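Local coordinates for protein glutathione S-transferase (Burkholderia xenovorans, PDB 2DSA) that binds glutathione beside a ring-opened biphenyl metabolite and reductively dechlorinates polychlorinated biphenyl metabolites, at residues S110-P115 with A166-D171; Y4-A9 with V30-K35; P53-D58 with P67-Y72. All coordinates share one frame; numbering follows the deposited sequence.

Interaction 1. Residues S110-P115 with A166-D171; sequences SPLFNP and AYVNID. With HPX ((2Z,4E)-2-hydroxy-6-oxo-6-phenylhexa-2,4-dienoic acid), chain F.
Val-168 presses its CG1 methyl onto the face of the Phe-113 ring, a CH-pi contact in which CG1 sits 3.7 Å from the ring centroid and only 9° off the ring normal. The same methyl has a second neighbour, since Leu-112 CB lies 3.8 Å from Val-168 CG1. With CG1 anti to the carbonyl carbon (chi1 -73°), the methyl lies between the two. Leu-112 CD1 in turn meets Ile-170 CD1 at 3.8 Å, the two side chains crossing at about a right angle. Here the packing is close, Leu-112 and Val-168 are both buried, and Phe-109 of helix 89-109 packs against Val-168 as well.

The loose side begins at the exposed Tyr-167, which gives Phe-113 little more than its CB, 4.2 Å from Phe-113 CE2. The Tyr-167 ring turns instead to HPX, whose CB4 lies over one face, offset toward the rim. HPX also covers the Phe-113 face opposite Val-168, while Ser-110 OG hydrogen-bonds to its carboxylate.

With no hydrogen bond between them, these two loops of the all-helical C-terminal domain meet through hydrophobic surface. The chemistry thus implies a division of labour: the aromatic rings flank the phenyl and diene part and the serine meets the carboxylate, with Val-168 backing Phe-113 from the second shell.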
loop_
_atom_site.group_PDB
_atom_site.type_symbol
_atom_site.label_atom_id
_atom_site.label_comp_id
_atom_site.label_asym_id
_atom_site.label_seq_id
_atom_site.Cartn_x
_atom_site.Cartn_y
_atom_site.Cartn_z
ATOM N N SER A 110 -7.426 -0.071 -11.728
ATOM C CA SER A 110 -8.473 -1.081 -11.454
ATOM C C SER A 110 -9.855 -0.841 -12.084
ATOM O O SER A 110 -10.398 -1.759 -12.702
ATOM C CB SER A 110 -8.629 -1.329 -9.947
ATOM O OG SER A 110 -7.450 -1.908 -9.408
ATOM N N PRO A 111 -10.437 0.373 -11.905
ATOM C CA PRO A 111 -11.736 0.689 -12.524
ATOM C C PRO A 111 -11.708 0.697 -14.055
ATOM O O PRO A 111 -12.719 0.390 -14.680
ATOM C CB PRO A 111 -12.046 2.092 -11.992
ATOM C CG PRO A 111 -11.182 2.238 -10.762
ATOM C CD PRO A 111 -9.940 1.512 -11.109
ATOM N N LEU A 112 -10.561 1.029 -14.648
ATOM C CA LEU A 112 -10.396 0.994 -16.105
ATOM C C LEU A 112 -10.541 -0.408 -16.714
ATOM O O LEU A 112 -10.958 -0.541 -17.865
ATOM C CB LEU A 112 -9.068 1.633 -16.535
ATOM C CG LEU A 112 -8.821 3.092 -16.144
ATOM C CD1 LEU A 112 -7.497 3.596 -16.695
ATOM C CD2 LEU A 112 -9.965 4.001 -16.591
ATOM N N PHE A 113 -10.192 -1.443 -15.952
ATOM C CA PHE A 113 -10.329 -2.824 -16.417
ATOM C C PHE A 113 -11.728 -3.363 -16.146
ATOM O O PHE A 113 -12.043 -4.499 -16.493
ATOM C CB PHE A 113 -9.282 -3.730 -15.764
ATOM C CG PHE A 113 -7.891 -3.508 -16.273
ATOM C CD1 PHE A 113 -7.036 -2.616 -15.635
ATOM C CD2 PHE A 113 -7.430 -4.192 -17.391
ATOM C CE1 PHE A 113 -5.748 -2.413 -16.107
ATOM C CE2 PHE A 113 -6.144 -3.985 -17.872
ATOM C CZ PHE A 113 -5.305 -3.099 -17.230
ATOM N N ASN A 114 -12.559 -2.529 -15.531
ATOM C CA ASN A 114 -13.925 -2.896 -15.188
ATOM C C ASN A 114 -14.920 -2.412 -16.257
ATOM O O ASN A 114 -14.956 -1.218 -16.573
ATOM C CB ASN A 114 -14.274 -2.334 -13.800
ATOM C CG ASN A 114 -15.594 -2.873 -13.240
ATOM O OD1 ASN A 114 -16.195 -3.814 -13.775
ATOM N ND2 ASN A 114 -16.044 -2.269 -12.142
ATOM N N PRO A 115 -15.705 -3.345 -16.841
ATOM C CA PRO A 115 -16.784 -2.961 -17.773
ATOM C C PRO A 115 -17.924 -2.199 -17.088
ATOM O O PRO A 115 -18.513 -1.305 -17.694
ATOM C CB PRO A 115 -17.299 -4.306 -18.304
ATOM C CG PRO A 115 -16.256 -5.321 -17.925
ATOM C CD PRO A 115 -15.610 -4.809 -16.686
ATOM N N ALA A 166 -1.084 -0.009 -22.315
ATOM C CA ALA A 166 -1.469 -0.411 -23.673
ATOM C C ALA A 166 -2.866 -1.026 -23.724
ATOM O O ALA A 166 -3.606 -0.831 -24.694
ATOM C CB ALA A 166 -0.453 -1.383 -24.245
ATOM N N TYR A 167 -3.230 -1.768 -22.683
ATOM C CA TYR A 167 -4.507 -2.488 -22.656
ATOM C C TYR A 167 -5.717 -1.626 -22.316
ATOM O O TYR A 167 -6.849 -1.968 -22.669
ATOM C CB TYR A 167 -4.400 -3.685 -21.726
ATOM C CG TYR A 167 -3.328 -4.640 -22.184
ATOM C CD1 TYR A 167 -2.096 -4.701 -21.537
ATOM C CD2 TYR A 167 -3.534 -5.460 -23.294
ATOM C CE1 TYR A 167 -1.101 -5.581 -21.968
ATOM C CE2 TYR A 167 -2.549 -6.342 -23.738
ATOM C CZ TYR A 167 -1.334 -6.401 -23.072
ATOM O OH TYR A 167 -0.361 -7.280 -23.516
ATOM N N VAL A 168 -5.461 -0.504 -21.655
ATOM C CA VAL A 168 -6.501 0.458 -21.292
ATOM C C VAL A 168 -6.289 1.799 -22.003
ATOM O O VAL A 168 -6.799 2.835 -21.569
ATOM C CB VAL A 168 -6.614 0.666 -19.752
ATOM C CG1 VAL A 168 -7.248 -0.544 -19.086
ATOM C CG2 VAL A 168 -5.256 1.003 -19.131
ATOM N N ASN A 169 -5.525 1.756 -23.097
ATOM C CA ASN A 169 -5.326 2.903 -24.011
ATOM C C ASN A 169 -4.687 4.147 -23.392
ATOM O O ASN A 169 -4.986 5.271 -23.810
ATOM C CB ASN A 169 -6.633 3.272 -24.759
ATOM C CG ASN A 169 -7.267 2.077 -25.460
ATOM O OD1 ASN A 169 -6.682 1.497 -26.382
ATOM N ND2 ASN A 169 -8.466 1.693 -25.014
ATOM N N ILE A 170 -3.807 3.945 -22.410
ATOM C CA ILE A 170 -3.045 5.058 -21.817
ATOM C C ILE A 170 -1.747 5.288 -22.578
ATOM O O ILE A 170 -0.880 4.397 -22.689
ATOM C CB ILE A 170 -2.784 4.887 -20.291
ATOM C CG1 ILE A 170 -4.108 4.944 -19.525
ATOM C CG2 ILE A 170 -1.835 5.976 -19.777
ATOM C CD1 ILE A 170 -4.068 4.357 -18.130
ATOM N N ASP A 171 -1.640 6.493 -23.124
ATOM C CA ASP A 171 -0.473 6.904 -23.872
ATOM C C ASP A 171 0.569 7.411 -22.888
ATOM O O ASP A 171 0.279 8.276 -22.065
ATOM C CB ASP A 171 -0.854 8.011 -24.861
ATOM C CG ASP A 171 0.206 8.243 -25.922
ATOM O OD1 ASP A 171 0.115 9.274 -26.619
ATOM O OD2 ASP A 171 1.125 7.405 -26.072
HETATM C CB3 HPX F . -3.359 -8.531 -18.783
HETATM C CB4 HPX F . -3.111 -7.257 -19.287
HETATM C CB5 HPX F . -3.446 -6.130 -18.532
HETATM C CB6 HPX F . -4.021 -6.289 -17.274
HETATM C CB1 HPX F . -4.267 -7.559 -16.771
HETATM C CB2 HPX F . -3.937 -8.681 -17.526
HETATM C CA6 HPX F . -4.898 -7.735 -15.423
HETATM O OA4 HPX F . -5.480 -8.780 -15.171
HETATM C CA5 HPX F . -4.842 -6.676 -14.399
HETATM C CA4 HPX F . -5.940 -6.460 -13.687
HETATM C CA3 HPX F . -5.986 -5.440 -12.628
HETATM C CA2 HPX F . -6.964 -5.431 -11.712
HETATM O OA3 HPX F . -7.960 -6.309 -11.695
HETATM C CA1 HPX F . -6.942 -4.418 -10.686
HETATM O OA2 HPX F . -7.714 -4.535 -9.710
HETATM O OA1 HPX F . -6.142 -3.473 -10.817
#

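Interaction 2. Residues Y4-A9 with V30-K35; sequences YYSPGA and VDLASK. With HPX ((2Z,4E)-2-hydroxy-6-oxo-6-phenylhexa-2,4-dienoic acid), chain F; GSH (glutathione), chain E.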
loop_
_atom_site.group_PDB
_atom_site.type_symbol
_atom_site.label_atom_id
_atom_site.label_comp_id
_atom_site.label_asym_id
_atom_site.label_seq_id
_atom_site.Cartn_x
_atom_site.Cartn_y
_atom_site.Cartn_z
ATOM N N TYR A 4 0.533 -17.923 -6.686
ATOM C CA TYR A 4 -0.758 -17.857 -7.347
ATOM C C TYR A 4 -0.788 -16.614 -8.223
ATOM O O TYR A 4 -0.513 -15.492 -7.761
ATOM C CB TYR A 4 -1.887 -17.892 -6.316
ATOM C CG TYR A 4 -1.869 -19.172 -5.512
ATOM C CD1 TYR A 4 -1.029 -19.314 -4.403
ATOM C CD2 TYR A 4 -2.666 -20.261 -5.884
ATOM C CE1 TYR A 4 -0.985 -20.504 -3.680
ATOM C CE2 TYR A 4 -2.642 -21.457 -5.166
ATOM C CZ TYR A 4 -1.797 -21.575 -4.073
ATOM O OH TYR A 4 -1.786 -22.749 -3.378
ATOM N N TYR A 5 -1.088 -16.826 -9.502
ATOM C CA TYR A 5 -0.998 -15.766 -10.486
ATOM C C TYR A 5 -2.120 -15.818 -11.512
ATOM O O TYR A 5 -2.782 -16.839 -11.668
ATOM C CB TYR A 5 0.364 -15.820 -11.186
ATOM C CG TYR A 5 0.431 -16.745 -12.391
ATOM C CD1 TYR A 5 0.518 -16.232 -13.683
ATOM C CD2 TYR A 5 0.418 -18.135 -12.233
ATOM C CE1 TYR A 5 0.579 -17.078 -14.788
ATOM C CE2 TYR A 5 0.479 -18.982 -13.331
ATOM C CZ TYR A 5 0.558 -18.449 -14.596
ATOM O OH TYR A 5 0.623 -19.292 -15.678
ATOM N N SER A 6 -2.331 -14.698 -12.194
ATOM C CA SER A 6 -3.110 -14.673 -13.428
ATOM C C SER A 6 -2.275 -13.947 -14.468
ATOM O O SER A 6 -1.666 -12.917 -14.154
ATOM C CB SER A 6 -4.473 -14.006 -13.225
ATOM O OG SER A 6 -5.282 -14.109 -14.400
ATOM N N PRO A 7 -2.175 -14.515 -15.695
ATOM C CA PRO A 7 -1.287 -13.929 -16.714
ATOM C C PRO A 7 -1.478 -12.421 -16.866
ATOM O O PRO A 7 -2.605 -11.955 -17.088
ATOM C CB PRO A 7 -1.696 -14.659 -18.002
ATOM C CG PRO A 7 -2.172 -15.981 -17.536
ATOM C CD PRO A 7 -2.849 -15.734 -16.193
ATOM N N GLY A 8 -0.389 -11.673 -16.702
ATOM C CA GLY A 8 -0.391 -10.232 -16.950
ATOM C C GLY A 8 -0.910 -9.372 -15.812
ATOM O O GLY A 8 -0.741 -8.153 -15.837
ATOM N N ALA A 9 -1.537 -10.005 -14.817
ATOM C CA ALA A 9 -2.033 -9.320 -13.623
ATOM C C ALA A 9 -0.873 -8.861 -12.761
ATOM O O ALA A 9 0.294 -9.113 -13.088
ATOM C CB ALA A 9 -2.955 -10.236 -12.831
ATOM N N VAL A 30 -4.602 -18.987 -11.559
ATOM C CA VAL A 30 -5.896 -18.779 -10.928
ATOM C C VAL A 30 -6.839 -18.215 -11.984
ATOM O O VAL A 30 -6.481 -17.268 -12.692
ATOM C CB VAL A 30 -5.789 -17.822 -9.699
ATOM C CG1 VAL A 30 -7.171 -17.506 -9.108
ATOM C CG2 VAL A 30 -4.862 -18.416 -8.625
ATOM N N ASP A 31 -8.022 -18.818 -12.109
ATOM C CA ASP A 31 -9.076 -18.253 -12.950
ATOM C C ASP A 31 -9.796 -17.174 -12.150
ATOM O O ASP A 31 -10.576 -17.479 -11.252
ATOM C CB ASP A 31 -10.054 -19.344 -13.430
ATOM C CG ASP A 31 -11.088 -18.819 -14.443
ATOM O OD1 ASP A 31 -11.823 -17.844 -14.145
ATOM O OD2 ASP A 31 -11.178 -19.394 -15.545
ATOM N N LEU A 32 -9.539 -15.915 -12.477
ATOM C CA LEU A 32 -10.110 -14.803 -11.711
ATOM C C LEU A 32 -11.625 -14.610 -11.888
ATOM O O LEU A 32 -12.256 -13.899 -11.091
ATOM C CB LEU A 32 -9.353 -13.491 -11.987
ATOM C CG LEU A 32 -7.865 -13.408 -11.601
ATOM C CD1 LEU A 32 -7.299 -12.059 -11.973
ATOM C CD2 LEU A 32 -7.642 -13.690 -10.113
ATOM N N ALA A 33 -12.208 -15.230 -12.913
ATOM C CA ALA A 33 -13.666 -15.186 -13.084
ATOM C C ALA A 33 -14.376 -16.194 -12.173
ATOM O O ALA A 33 -15.285 -15.827 -11.408
ATOM C CB ALA A 33 -14.055 -15.393 -14.563
ATOM N N SER A 34 -13.939 -17.453 -12.248
ATOM C CA SER A 34 -14.511 -18.562 -11.460
ATOM C C SER A 34 -13.870 -18.758 -10.076
ATOM O O SER A 34 -14.421 -19.481 -9.228
ATOM C CB SER A 34 -14.382 -19.867 -12.237
ATOM O OG SER A 34 -13.018 -20.201 -12.429
ATOM N N LYS A 35 -12.702 -18.131 -9.869
ATOM C CA LYS A 35 -11.944 -18.216 -8.610
ATOM C C LYS A 35 -11.488 -19.640 -8.292
ATOM O O LYS A 35 -11.473 -20.060 -7.136
ATOM C CB LYS A 35 -12.745 -17.608 -7.451
ATOM C CG LYS A 35 -12.495 -16.124 -7.187
ATOM C CD LYS A 35 -11.958 -15.377 -8.383
ATOM C CE LYS A 35 -11.423 -14.021 -7.992
ATOM N NZ LYS A 35 -12.391 -13.251 -7.169
HETATM C CB3 HPX F . -3.359 -8.531 -18.783
HETATM C CB4 HPX F . -3.111 -7.257 -19.287
HETATM C CB5 HPX F . -3.446 -6.130 -18.532
HETATM C CB6 HPX F . -4.021 -6.289 -17.274
HETATM C CB1 HPX F . -4.267 -7.559 -16.771
HETATM C CB2 HPX F . -3.937 -8.681 -17.526
HETATM C CA6 HPX F . -4.898 -7.735 -15.423
HETATM O OA4 HPX F . -5.480 -8.780 -15.171
HETATM C CA5 HPX F . -4.842 -6.676 -14.399
HETATM C CA4 HPX F . -5.940 -6.460 -13.687
HETATM C CA3 HPX F . -5.986 -5.440 -12.628
HETATM C CA2 HPX F . -6.964 -5.431 -11.712
HETATM O OA3 HPX F . -7.960 -6.309 -11.695
HETATM C CA1 HPX F . -6.942 -4.418 -10.686
HETATM O OA2 HPX F . -7.714 -4.535 -9.710
HETATM O OA1 HPX F . -6.142 -3.473 -10.817
HETATM N N1 GSH E . -4.399 -5.049 -2.505
HETATM C CA1 GSH E . -4.051 -6.118 -3.450
HETATM C C1 GSH E . -2.561 -6.208 -3.634
HETATM O O11 GSH E . -1.867 -5.163 -3.663
HETATM O O12 GSH E . -1.999 -7.324 -3.785
HETATM C CB1 GSH E . -4.665 -5.922 -4.832
HETATM C CG1 GSH E . -4.434 -7.164 -5.707
HETATM C CD1 GSH E . -5.286 -7.084 -6.943
HETATM O OE1 GSH E . -6.059 -5.940 -7.110
HETATM N N2 GSH E . -5.254 -8.098 -7.812
HETATM C CA2 GSH E . -6.057 -8.179 -9.022
HETATM C C2 GSH E . -7.053 -9.292 -8.957
HETATM O O2 GSH E . -6.668 -10.561 -8.532
HETATM C CB2 GSH E . -5.192 -8.401 -10.263
HETATM S SG2 GSH E . -4.083 -7.002 -10.513
HETATM N N3 GSH E . -8.292 -9.022 -9.319
HETATM C CA3 GSH E . -9.339 -8.834 -8.326
HETATM C C3 GSH E . -10.320 -9.945 -8.498
HETATM O O31 GSH E . -10.011 -10.866 -9.290
HETATM O O32 GSH E . -11.407 -9.962 -7.877
#
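Tyr-5 O accepts a hydrogen bond from Val-30 N, the two atoms 2.8 Å apart, at the point where the ends of two strands run side by side. Next to it Val-30 CG2 approaches the Tyr-4 side chain from the edge of the ring, near its plane, and lies 3.8 Å from Tyr-4 CB. The phenol reaches further, to a hydrogen bond with Gln-56 OE1. One step along, Ser-6 CB rests 3.7 Å from Leu-32 CD1.

Strands 2-5 and 26-31 are the parallel neighbours of a beta-alpha-beta unit whose connection is helix 12-21, the opening of the thioredoxin-like fold of GST N-terminal domains. The loops after the two strands carry pocket residues, Pro-7, Gly-8 and Ala-9 for HPX and Ala-9, Leu-32 and Lys-35 for glutathione. A type II turn from Ser-6 to Ala-9, closed by Ala-9 N to Ser-6 O, carries Gly-8 at positive phi (83°) and sets its carbonyl carbon C 3.5 Å from HPX CB2.

On the other segment Asp-31 OD1 accepts from Ser-34 N, three residues on, an Asx motif; the bond is 2.9 Å long and nearly straight at 173°, though it comes from above the carboxylate plane. Leu-32 divides its branches, CD1 going to Ser-6 and CD2 to glutathione, 3.6 Å from GSH O2. Lys-35, bent at chi2 and chi4, leaves NZ 3.5 Å from GSH O32, a long separation across which its charge may still attract the glycyl carboxylate.

Interaction 3. Residues P53-D58 with P67-Y72; sequences PCLQLD and PAIVQY
Strand 54-56 and helix 67-72 run in broadly the same direction, their axes inclined by 40° and 8.9 Å apart at closest approach. The backbones come nearest at Leu-55 and Ile-69, whose CA atoms are 6.6 Å apart. No hydrogen bond spans the gap, which is filled by alternate residues of the extended chain, Pro-53, Leu-55 and Leu-57, and by one side of the helix, Ile-69 and Tyr-72.

Ile-69 points its CD1 tip at the proline, 3.7 Å from Pro-53 CG, while nearer the backbone of the same residue CG1 and CG2 lie alongside Leu-55 CB. Leu-55 CG stands anti to the backbone N (chi1 -176°), which carries CD2 across to the aromatic residue, 3.5 Å from Tyr-72 CD1; the two side chains cross at about a right angle. Leu-57 meets the same ring tip to tip, its CD2 3.6 Å from Tyr-72 CZ. On the helix itself, Gln-71 NE2 donates to Pro-67 O at 3.0 Å.

A cis peptide bond precedes Pro-53, the cis-proline characteristic of thioredoxin-like domains, and Pro-53 also touches glutathione. Leu-55 pairs through its backbone with Leu-63 of strand 62-64, and Pro-14 of helix 12-21 packs on both Pro-53 and Ile-69. At the dimer interface Tyr-92 of the second subunit stacks edge-to-face with Tyr-72, and Phe-89 of that subunit packs on Leu-57.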
loop_
_atom_site.group_PDB
_atom_site.type_symbol
_atom_site.label_atom_id
_atom_site.label_comp_id
_atom_site.label_asym_id
_atom_site.label_seq_id
_atom_site.Cartn_x
_atom_site.Cartn_y
_atom_site.Cartn_z
ATOM N N PRO A 53 -1.684 -11.283 -6.214
ATOM C CA PRO A 53 -0.883 -12.494 -5.893
ATOM C C PRO A 53 -1.109 -13.055 -4.484
ATOM O O PRO A 53 -1.621 -12.356 -3.604
ATOM C CB PRO A 53 0.562 -11.991 -5.992
ATOM C CG PRO A 53 0.478 -10.574 -5.560
ATOM C CD PRO A 53 -0.873 -10.056 -6.074
ATOM N N CYS A 54 -0.725 -14.318 -4.300
ATOM C CA CYS A 54 -0.547 -14.912 -2.986
ATOM C C CYS A 54 0.718 -15.777 -3.041
ATOM O O CYS A 54 0.888 -16.567 -3.970
ATOM C CB CYS A 54 -1.760 -15.757 -2.588
ATOM S SG CYS A 54 -1.568 -16.650 -1.025
ATOM N N LEU A 55 1.603 -15.618 -2.066
ATOM C CA LEU A 55 2.774 -16.472 -1.975
ATOM C C LEU A 55 2.546 -17.489 -0.884
ATOM O O LEU A 55 2.226 -17.132 0.252
ATOM C CB LEU A 55 4.053 -15.666 -1.706
ATOM C CG LEU A 55 5.382 -16.440 -1.678
ATOM C CD1 LEU A 55 5.882 -16.769 -3.085
ATOM C CD2 LEU A 55 6.427 -15.657 -0.904
ATOM N N GLN A 56 2.685 -18.763 -1.250
ATOM C CA GLN A 56 2.540 -19.865 -0.307
ATOM C C GLN A 56 3.952 -20.378 -0.036
ATOM O O GLN A 56 4.658 -20.745 -0.973
ATOM C CB GLN A 56 1.658 -20.968 -0.894
ATOM C CG GLN A 56 1.185 -22.049 0.119
ATOM C CD GLN A 56 -0.166 -22.663 -0.273
ATOM O OE1 GLN A 56 -0.369 -23.027 -1.423
ATOM N NE2 GLN A 56 -1.097 -22.763 0.688
ATOM N N LEU A 57 4.375 -20.352 1.229
ATOM C CA LEU A 57 5.719 -20.814 1.589
ATOM C C LEU A 57 5.744 -22.324 1.687
ATOM O O LEU A 57 4.710 -22.960 1.915
ATOM C CB LEU A 57 6.213 -20.228 2.917
ATOM C CG LEU A 57 6.158 -18.733 3.227
ATOM C CD1 LEU A 57 6.904 -18.442 4.518
ATOM C CD2 LEU A 57 6.710 -17.914 2.085
ATOM N N ASP A 58 6.946 -22.876 1.528
ATOM C CA ASP A 58 7.207 -24.306 1.674
ATOM C C ASP A 58 6.415 -24.940 2.839
ATOM O O ASP A 58 5.753 -25.968 2.669
ATOM C CB ASP A 58 8.726 -24.531 1.815
ATOM C CG ASP A 58 9.496 -24.260 0.505
ATOM O OD1 ASP A 58 10.710 -23.950 0.554
ATOM O OD2 ASP A 58 8.889 -24.361 -0.587
ATOM N N PRO A 67 3.311 -5.596 -2.245
ATOM C CA PRO A 67 4.422 -5.002 -1.488
ATOM C C PRO A 67 5.026 -5.852 -0.356
ATOM O O PRO A 67 6.232 -5.797 -0.145
ATOM C CB PRO A 67 3.813 -3.688 -0.967
ATOM C CG PRO A 67 2.848 -3.309 -2.071
ATOM C CD PRO A 67 2.172 -4.654 -2.327
ATOM N N ALA A 68 4.208 -6.624 0.355
ATOM C CA ALA A 68 4.702 -7.581 1.362
ATOM C C ALA A 68 5.446 -8.775 0.730
ATOM O O ALA A 68 6.566 -9.129 1.142
ATOM C CB ALA A 68 3.543 -8.077 2.229
ATOM N N ILE A 69 4.819 -9.382 -0.275
ATOM C CA ILE A 69 5.418 -10.503 -1.024
ATOM C C ILE A 69 6.789 -10.163 -1.613
ATOM O O ILE A 69 7.738 -10.917 -1.423
ATOM C CB ILE A 69 4.477 -11.043 -2.119
ATOM C CG1 ILE A 69 3.267 -11.724 -1.478
ATOM C CG2 ILE A 69 5.216 -12.025 -3.112
ATOM C CD1 ILE A 69 2.014 -11.737 -2.384
ATOM N N VAL A 70 6.896 -9.035 -2.313
ATOM C CA VAL A 70 8.135 -8.715 -3.010
ATOM C C VAL A 70 9.281 -8.390 -2.039
ATOM O O VAL A 70 10.443 -8.599 -2.362
ATOM C CB VAL A 70 7.954 -7.668 -4.188
ATOM C CG1 VAL A 70 6.945 -8.202 -5.204
ATOM C CG2 VAL A 70 7.538 -6.246 -3.698
ATOM N N GLN A 71 8.940 -7.915 -0.841
ATOM C CA GLN A 71 9.931 -7.690 0.214
ATOM C C GLN A 71 10.417 -9.017 0.832
ATOM O O GLN A 71 11.606 -9.187 1.069
ATOM C CB GLN A 71 9.379 -6.750 1.298
ATOM C CG GLN A 71 9.260 -5.287 0.829
ATOM C CD GLN A 71 8.806 -4.368 1.929
ATOM O OE1 GLN A 71 9.625 -3.877 2.720
ATOM N NE2 GLN A 71 7.490 -4.146 2.017
ATOM N N TYR A 72 9.487 -9.933 1.101
ATOM C CA TYR A 72 9.852 -11.263 1.537
ATOM C C TYR A 72 10.816 -11.884 0.521
ATOM O O TYR A 72 11.901 -12.337 0.894
ATOM C CB TYR A 72 8.619 -12.156 1.791
ATOM C CG TYR A 72 9.016 -13.598 2.099
ATOM C CD1 TYR A 72 9.142 -14.535 1.072
ATOM C CD2 TYR A 72 9.318 -14.005 3.403
ATOM C CE1 TYR A 72 9.548 -15.835 1.318
ATOM C CE2 TYR A 72 9.706 -15.335 3.662
ATOM C CZ TYR A 72 9.823 -16.224 2.613
ATOM O OH TYR A 72 10.218 -17.511 2.829
#

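Overall arrangement
From the N terminus the three contacts follow in series, none nested in or crossing another. Interaction 2 closes first, over the 20 residues of the first crossover and its helix; interaction 3 closes the shortest loop, 8 residues that include strand 62-64; interaction 1 closes the longest, 50 residues of helices and turns in the C-terminal domain. Interactions 2 and 3 both reach the same sheet and touch where strands 2-5 and 54-56 pair, with Tyr-4 N 3.1 Å from Cys-54 O. Interactions 1 and 2 stay about 7 Å apart at their nearest atoms, yet HPX touches both, bridging the two domains. Interactions 1 and 3 lie on opposite sides of the chain's centre.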